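Local structure of Epf (Streptococcus pyogenes, 4ES8) at residues 67-71 and 72-76. The protein is a cell-surface adhesin that binds to cells through an N-terminal domain containing a carbohydrate-binding module. Sequence-based numbering, arbitrary orientation.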
loop_
_atom_site.group_PDB
_atom_site.type_symbol
_atom_site.label_atom_id
_atom_site.label_comp_id
_atom_site.label_asym_id
_atom_site.label_seq_id
_atom_site.Cartn_x
_atom_site.Cartn_y
_atom_site.Cartn_z
ATOM N N TRP A 67 -18.446 -1.476 23.128
ATOM C CA TRP A 67 -17.345 -0.730 23.730
ATOM C C TRP A 67 -16.584 -1.582 24.736
ATOM O O TRP A 67 -17.192 -2.163 25.638
ATOM C CB TRP A 67 -17.841 0.529 24.433
ATOM C CG TRP A 67 -18.362 1.569 23.495
ATOM C CD1 TRP A 67 -19.672 1.872 23.239
ATOM C CD2 TRP A 67 -17.576 2.439 22.671
ATOM N NE1 TRP A 67 -19.746 2.906 22.330
ATOM C CE2 TRP A 67 -18.475 3.261 21.952
ATOM C CE3 TRP A 67 -16.191 2.620 22.486
ATOM C CZ2 TRP A 67 -18.037 4.225 21.037
ATOM C CZ3 TRP A 67 -15.761 3.553 21.561
ATOM C CH2 TRP A 67 -16.675 4.366 20.870
ATOM N N ARG A 68 -15.267 -1.629 24.574
ATOM C CA ARG A 68 -14.363 -2.414 25.430
ATOM C C ARG A 68 -13.445 -1.490 26.224
ATOM O O ARG A 68 -12.711 -0.682 25.630
ATOM C CB ARG A 68 -13.505 -3.386 24.575
ATOM C CG ARG A 68 -14.292 -4.318 23.643
ATOM C CD ARG A 68 -14.685 -5.662 24.283
ATOM N NE ARG A 68 -15.556 -5.506 25.456
ATOM C CZ ARG A 68 -16.884 -5.450 25.408
ATOM N NH1 ARG A 68 -17.517 -5.496 24.240
ATOM N NH2 ARG A 68 -17.589 -5.342 26.529
ATOM N N GLU A 69 -13.452 -1.622 27.544
ATOM C CA GLU A 69 -12.642 -0.755 28.404
ATOM C C GLU A 69 -11.141 -1.032 28.302
ATOM O O GLU A 69 -10.717 -2.195 28.160
ATOM C CB GLU A 69 -13.050 -0.881 29.893
ATOM C CG GLU A 69 -12.755 -2.231 30.547
ATOM C CD GLU A 69 -13.697 -2.628 31.672
ATOM O OE1 GLU A 69 -14.933 -2.554 31.490
ATOM O OE2 GLU A 69 -13.189 -2.999 32.748
ATOM N N HIS A 70 -10.344 0.038 28.442
ATOM C CA HIS A 70 -8.892 -0.102 28.634
ATOM C C HIS A 70 -8.734 -0.868 29.961
ATOM O O HIS A 70 -9.278 -0.421 30.988
ATOM C CB HIS A 70 -8.232 1.290 28.715
ATOM C CG HIS A 70 -6.740 1.271 28.594
ATOM N ND1 HIS A 70 -5.992 2.425 28.755
ATOM C CD2 HIS A 70 -5.899 0.228 28.367
ATOM C CE1 HIS A 70 -4.728 2.059 28.579
ATOM N NE2 HIS A 70 -4.628 0.760 28.315
ATOM N N ASN A 71 -8.091 -2.052 29.931
ATOM C CA ASN A 71 -8.027 -2.925 31.104
ATOM C C ASN A 71 -7.612 -2.164 32.360
ATOM O O ASN A 71 -6.618 -1.449 32.336
ATOM C CB ASN A 71 -7.087 -4.077 30.850
ATOM C CG ASN A 71 -7.307 -5.170 31.853
ATOM O OD1 ASN A 71 -8.419 -5.680 31.994
ATOM N ND2 ASN A 71 -6.273 -5.469 32.625
ATOM N N GLU A 72 -8.396 -2.343 33.457
ATOM C CA GLU A 72 -8.179 -1.770 34.800
ATOM C C GLU A 72 -8.420 -0.244 34.886
ATOM O O GLU A 72 -9.255 0.202 35.680
ATOM C CB GLU A 72 -6.750 -2.062 35.348
ATOM C CG GLU A 72 -6.302 -3.516 35.325
ATOM C CD GLU A 72 -4.896 -3.785 35.842
ATOM O OE1 GLU A 72 -3.915 -3.278 35.245
ATOM O OE2 GLU A 72 -4.779 -4.559 36.818
ATOM N N VAL A 73 -7.727 0.535 34.047
ATOM C CA VAL A 73 -7.758 1.995 34.108
ATOM C C VAL A 73 -9.082 2.577 33.549
ATOM O O VAL A 73 -9.566 3.561 34.117
ATOM C CB VAL A 73 -6.488 2.624 33.479
ATOM C CG1 VAL A 73 -6.290 2.219 32.026
ATOM C CG2 VAL A 73 -6.421 4.134 33.674
ATOM N N LYS A 74 -9.671 1.985 32.478
ATOM C CA LYS A 74 -10.979 2.432 31.954
ATOM C C LYS A 74 -11.008 3.944 31.578
ATOM O O LYS A 74 -12.071 4.594 31.671
ATOM C CB LYS A 74 -12.128 2.127 32.972
ATOM C CG LYS A 74 -12.152 0.694 33.487
ATOM C CD LYS A 74 -13.371 0.454 34.379
ATOM C CE LYS A 74 -13.029 -0.325 35.618
ATOM N NZ LYS A 74 -14.232 -0.531 36.474
ATOM N N ASP A 75 -9.877 4.486 31.095
ATOM C CA ASP A 75 -9.802 5.881 30.638
ATOM C C ASP A 75 -10.338 5.974 29.206
ATOM O O ASP A 75 -11.109 6.884 28.891
ATOM C CB ASP A 75 -8.373 6.451 30.730
ATOM C CG ASP A 75 -7.249 5.550 30.243
ATOM O OD1 ASP A 75 -7.547 4.427 29.748
ATOM O OD2 ASP A 75 -6.072 5.962 30.349
ATOM N N SER A 76 -9.992 4.999 28.363
ATOM C CA SER A 76 -10.498 4.934 27.008
ATOM C C SER A 76 -11.238 3.626 26.824
ATOM O O SER A 76 -10.957 2.637 27.525
ATOM C CB SER A 76 -9.362 5.071 25.987
ATOM O OG SER A 76 -8.277 4.203 26.308
HETATM O O HOH W 1 -10.786 -3.672 33.697
HETATM O O HOH W 2 -14.850 -3.076 35.047
HETATM O O HOH W 3 -3.625 -4.045 32.518
#
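Asp-75 meets the ND1 edge of the His-70 ring in a local loop contact, where the outermost strand 68-69 turns back into its antiparallel neighbour 76-80. His-70 ND1 donates a His-carboxylate hydrogen bond to the syn lone pair of Asp-75 OD1 at 2.7 Å, with ring and carboxylate only 14° apart. His-70 CG stands anti to the backbone N (chi1 -167°), which helps bring this edge to the acid. OD1 also accepts a hydrogen bond from Ser-76 N, from above the carboxylate plane, and the two donors should limit rotation of the carboxylate. Val-73 CG1 covers one face of the imidazole in a CH-pi contact, 3.7 Å from the ring centroid and offset toward the rim.

The backbone shows how a beta-hairpin connection closes: His-70 N binds Ser-76 O at 2.8 Å, and inside that pair Lys-74 N reaches His-70 O at 2.9 Å. Beyond the loop, the His-70 ring stacks on His-55 and meets Phe-44 edge-to-face, while Ser-76 OG bonds to Tyr-97 and His-55. Glu-69 and Lys-74 run side by side, OE2 and NZ 4.6 Å apart but joined by a water; a second water links OE2 to Glu-72 N.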